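Local structure of VP5 (6QGL) at residues 109-112 with 113-117; 231-234 with 235-238. The protein is an envelope protein of a haloarchaeal pleomorphic virus and probably mediates fusion of the viral membrane with that of the host cell. All coordinates share one frame; numbering follows the deposited sequence.

Contact 1. Residues 109-112 with 113-117; sequences DSYE and TTVRT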
loop_
_atom_site.group_PDB
_atom_site.type_symbol
_atom_site.label_atom_id
_atom_site.label_comp_id
_atom_site.label_asym_id
_atom_site.label_seq_id
_atom_site.Cartn_x
_atom_site.Cartn_y
_atom_site.Cartn_z
ATOM N N ASP A 109 -7.071 -23.416 4.013
ATOM C CA ASP A 109 -5.642 -23.720 4.159
ATOM C C ASP A 109 -4.805 -23.165 3.018
ATOM O O ASP A 109 -3.811 -22.501 3.283
ATOM C CB ASP A 109 -5.396 -25.233 4.326
ATOM C CG ASP A 109 -5.860 -25.829 5.639
ATOM O OD1 ASP A 109 -6.136 -25.077 6.561
ATOM O OD2 ASP A 109 -5.925 -27.055 5.738
ATOM N N SER A 110 -5.227 -23.399 1.762
ATOM C CA SER A 110 -4.528 -22.899 0.580
ATOM C C SER A 110 -4.594 -21.375 0.497
ATOM O O SER A 110 -3.604 -20.756 0.115
ATOM C CB SER A 110 -5.094 -23.520 -0.689
ATOM O OG SER A 110 -6.444 -23.133 -0.864
ATOM N N TYR A 111 -5.740 -20.772 0.871
ATOM C CA TYR A 111 -5.923 -19.323 0.834
ATOM C C TYR A 111 -5.083 -18.625 1.897
ATOM O O TYR A 111 -4.389 -17.663 1.573
ATOM C CB TYR A 111 -7.414 -18.942 0.891
ATOM C CG TYR A 111 -7.734 -17.461 0.786
ATOM C CD1 TYR A 111 -7.065 -16.638 -0.125
ATOM C CD2 TYR A 111 -8.552 -16.845 1.723
ATOM C CE1 TYR A 111 -7.302 -15.265 -0.174
ATOM C CE2 TYR A 111 -8.785 -15.468 1.695
ATOM C CZ TYR A 111 -8.173 -14.683 0.729
ATOM O OH TYR A 111 -8.387 -13.326 0.696
ATOM N N GLU A 112 -5.112 -19.132 3.148
ATOM C CA GLU A 112 -4.344 -18.596 4.275
ATOM C C GLU A 112 -2.844 -18.695 4.013
ATOM O O GLU A 112 -2.128 -17.739 4.305
ATOM C CB GLU A 112 -4.718 -19.296 5.590
ATOM C CG GLU A 112 -4.080 -18.670 6.827
ATOM C CD GLU A 112 -4.526 -19.196 8.177
ATOM O OE1 GLU A 112 -5.574 -19.876 8.232
ATOM O OE2 GLU A 112 -3.830 -18.923 9.183
ATOM N N THR A 113 -2.379 -19.837 3.450
ATOM C CA THR A 113 -0.971 -20.066 3.124
ATOM C C THR A 113 -0.484 -18.992 2.159
ATOM O O THR A 113 0.555 -18.404 2.408
ATOM C CB THR A 113 -0.737 -21.502 2.621
ATOM O OG1 THR A 113 -1.176 -22.414 3.625
ATOM C CG2 THR A 113 0.729 -21.788 2.303
ATOM N N THR A 114 -1.269 -18.690 1.112
ATOM C CA THR A 114 -0.945 -17.670 0.116
ATOM C C THR A 114 -0.803 -16.286 0.761
ATOM O O THR A 114 0.228 -15.643 0.574
ATOM C CB THR A 114 -1.964 -17.720 -1.033
ATOM O OG1 THR A 114 -1.958 -19.039 -1.576
ATOM C CG2 THR A 114 -1.669 -16.717 -2.136
ATOM N N VAL A 115 -1.817 -15.859 1.543
ATOM C CA VAL A 115 -1.864 -14.565 2.232
ATOM C C VAL A 115 -0.701 -14.436 3.222
ATOM O O VAL A 115 0.023 -13.439 3.176
ATOM C CB VAL A 115 -3.264 -14.307 2.881
ATOM C CG1 VAL A 115 -3.273 -13.024 3.706
ATOM C CG2 VAL A 115 -4.361 -14.261 1.827
ATOM N N ARG A 116 -0.495 -15.461 4.077
ATOM C CA ARG A 116 0.587 -15.469 5.063
ATOM C C ARG A 116 1.961 -15.484 4.420
ATOM O O ARG A 116 2.804 -14.680 4.813
ATOM C CB ARG A 116 0.445 -16.622 6.055
ATOM C CG ARG A 116 -0.654 -16.400 7.064
ATOM C CD ARG A 116 -0.429 -17.232 8.304
ATOM N NE ARG A 116 -1.627 -17.233 9.129
ATOM C CZ ARG A 116 -1.883 -16.364 10.101
ATOM N NH1 ARG A 116 -0.996 -15.423 10.413
ATOM N NH2 ARG A 116 -3.018 -16.434 10.773
ATOM N N THR A 117 2.181 -16.370 3.423
ATOM C CA THR A 117 3.450 -16.480 2.693
ATOM C C THR A 117 3.821 -15.134 2.075
ATOM O O THR A 117 4.959 -14.708 2.243
ATOM C CB THR A 117 3.429 -17.645 1.679
ATOM O OG1 THR A 117 3.216 -18.866 2.382
ATOM C CG2 THR A 117 4.718 -17.766 0.883
#
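Four successive i to i+4 backbone bonds, T113 to D109, T114 to S110, V115 to Y111 and R116 to E112, join 109-112 to 113-117 and keep this part of helix 97-140 regular. On one flank E112 and R116 lie side by side, one turn apart and pointing the same way. The glutamate chain is extended, with CG anti to the backbone N (chi1 -173°), which carries its carboxylate along the helix to the arginine. R116 NE meets the anti lone pair of E112 OE2 at 2.8 Å, while NH2 reaches the same oxygen from above the carboxylate plane at 3.1 Å. Both bonds stay in the guanidinium plane, although that plane is turned 50° from the carboxylate. This is the i/i+4 salt bridge of an α-helix, here buried and extended by neighbours on helix 229-257: E112 OE1 is paired with R247, and R116 NH2 with D240. Long, flexible charged chains suit such a network, since each can serve two partners. The threonines spend their hydroxyls on their own helix. T113 OG1 donates to D109 O at 2.7 Å and T114 OG1 to S110 O at 2.9 Å, each beside its own backbone N (chi1 near -60°), so both carbonyls take two donors; at D109 O the two come from opposite faces. V115 sets CG2 over one face of the Y111 ring, 4.1 Å from the ring centroid, in a CH-pi contact; the ring itself packs on helix 73-92. At the end of the ring Y111 OH donates a hydrogen bond to T25 O.

Contact 2. Residues 231-234 with 235-238; sequences EWNA and VETE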
loop_
_atom_site.group_PDB
_atom_site.type_symbol
_atom_site.label_atom_id
_atom_site.label_comp_id
_atom_site.label_asym_id
_atom_site.label_seq_id
_atom_site.Cartn_x
_atom_site.Cartn_y
_atom_site.Cartn_z
ATOM N N GLU A 231 3.441 -1.905 13.730
ATOM C CA GLU A 231 2.812 -1.865 12.408
ATOM C C GLU A 231 2.647 -3.277 11.818
ATOM O O GLU A 231 1.546 -3.641 11.390
ATOM C CB GLU A 231 3.595 -0.940 11.451
ATOM C CG GLU A 231 3.334 0.543 11.680
ATOM C CD GLU A 231 4.051 1.551 10.792
ATOM O OE1 GLU A 231 3.668 2.742 10.840
ATOM O OE2 GLU A 231 5.006 1.173 10.075
ATOM N N TRP A 232 3.738 -4.069 11.817
ATOM C CA TRP A 232 3.766 -5.437 11.291
ATOM C C TRP A 232 2.915 -6.417 12.099
ATOM O O TRP A 232 2.238 -7.261 11.509
ATOM C CB TRP A 232 5.211 -5.939 11.168
ATOM C CG TRP A 232 5.941 -5.353 9.998
ATOM C CD1 TRP A 232 6.654 -4.192 9.973
ATOM C CD2 TRP A 232 5.994 -5.886 8.671
ATOM N NE1 TRP A 232 7.166 -3.976 8.715
ATOM C CE2 TRP A 232 6.782 -5.004 7.895
ATOM C CE3 TRP A 232 5.471 -7.041 8.064
ATOM C CZ2 TRP A 232 7.053 -5.232 6.541
ATOM C CZ3 TRP A 232 5.727 -7.258 6.720
ATOM C CH2 TRP A 232 6.513 -6.363 5.974
ATOM N N ASN A 233 2.946 -6.303 13.440
ATOM C CA ASN A 233 2.173 -7.157 14.345
ATOM C C ASN A 233 0.681 -6.871 14.268
ATOM O O ASN A 233 -0.113 -7.788 14.475
ATOM C CB ASN A 233 2.673 -7.044 15.783
ATOM C CG ASN A 233 2.045 -8.026 16.740
ATOM O OD1 ASN A 233 1.344 -7.643 17.683
ATOM N ND2 ASN A 233 2.283 -9.313 16.518
ATOM N N ALA A 234 0.301 -5.609 13.971
ATOM C CA ALA A 234 -1.096 -5.194 13.830
ATOM C C ALA A 234 -1.770 -6.002 12.721
ATOM O O ALA A 234 -2.847 -6.556 12.942
ATOM C CB ALA A 234 -1.180 -3.705 13.527
ATOM N N VAL A 235 -1.096 -6.125 11.562
ATOM C CA VAL A 235 -1.574 -6.887 10.403
ATOM C C VAL A 235 -1.585 -8.383 10.748
ATOM O O VAL A 235 -2.541 -9.080 10.400
ATOM C CB VAL A 235 -0.748 -6.584 9.117
ATOM C CG1 VAL A 235 -1.381 -7.235 7.886
ATOM C CG2 VAL A 235 -0.592 -5.081 8.900
ATOM N N GLU A 236 -0.543 -8.856 11.463
ATOM C CA GLU A 236 -0.404 -10.245 11.899
ATOM C C GLU A 236 -1.576 -10.679 12.786
ATOM O O GLU A 236 -2.226 -11.680 12.476
ATOM C CB GLU A 236 0.946 -10.458 12.614
ATOM C CG GLU A 236 1.077 -11.767 13.383
ATOM C CD GLU A 236 1.080 -13.062 12.587
ATOM O OE1 GLU A 236 1.479 -13.040 11.401
ATOM O OE2 GLU A 236 0.705 -14.108 13.166
ATOM N N THR A 237 -1.850 -9.917 13.868
ATOM C CA THR A 237 -2.931 -10.201 14.821
ATOM C C THR A 237 -4.308 -10.126 14.166
ATOM O O THR A 237 -5.192 -10.901 14.529
ATOM C CB THR A 237 -2.825 -9.327 16.075
ATOM O OG1 THR A 237 -2.786 -7.953 15.692
ATOM C CG2 THR A 237 -1.608 -9.669 16.926
ATOM N N GLU A 238 -4.478 -9.218 13.183
ATOM C CA GLU A 238 -5.719 -9.056 12.433
ATOM C C GLU A 238 -5.925 -10.240 11.489
ATOM O O GLU A 238 -7.051 -10.721 11.350
ATOM C CB GLU A 238 -5.709 -7.738 11.657
ATOM C CG GLU A 238 -6.125 -6.530 12.477
ATOM C CD GLU A 238 -5.572 -5.195 12.006
ATOM O OE1 GLU A 238 -5.473 -4.986 10.777
ATOM O OE2 GLU A 238 -5.235 -4.353 12.870
#
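N233 O accepts the backbone N-H of T237 in a nearly straight bond (172°), with T237 N 2.8 Å away, and the hydroxyl of T237 lies against the same turn of α-helix. T237 OG1 is 2.9 Å from N233 O and 3.1 Å from A234 O, and its single proton could go to either carbonyl. With chi1 at 55° the hydroxyl sits between the backbone N and the carbonyl carbon, a position from which both oxygens are near. Threonine suits this exposed site because its polar branch can bond to the preceding turn while its methyl packs. A234 O also accepts the backbone N-H of E238, and W232 O that of E236, continuing the i to i+4 ladder of helix 229-257. Outward from the backbone, N233 and T237 cross at about a right angle, with T237 CG2 3.7 Å from the amide OD1; ND2 of that amide is bonded to P206 O. E236 bends at chi2 (66°), and its OE1 is hydrogen-bonded to Y120 OH on helix 97-140. W232 and V235 bring apolar groups to the same helix: the indole meets W123 edge-to-face and also touches F119, against which V235 packs. The valine is buried, as its branched, wholly apolar side chain allows, and within this turn its CG2 rests 3.6 Å from E231 O.

How the contacts relate
Contacts 1 and 2 are single turns of two helices, 97-140 and 229-257, that pack against each other in the helical part of the envelope protein; their centres lie about 16 Å apart. They meet at R116 NH1 and E236 OE2, a weak, long ion pair at 3.5 Å. Y120 OH, the partner of E236 in contact 2, is also hydrogen-bonded to R116 NH1 and so bridges the two side chains. D240, one turn beyond E236, pairs with R116 and lies close to E236 OE2, so the arginine probably offsets the proximity of two acids. Apolar contacts also join the two helices: V115 against M239 and F243, and V235 against F119.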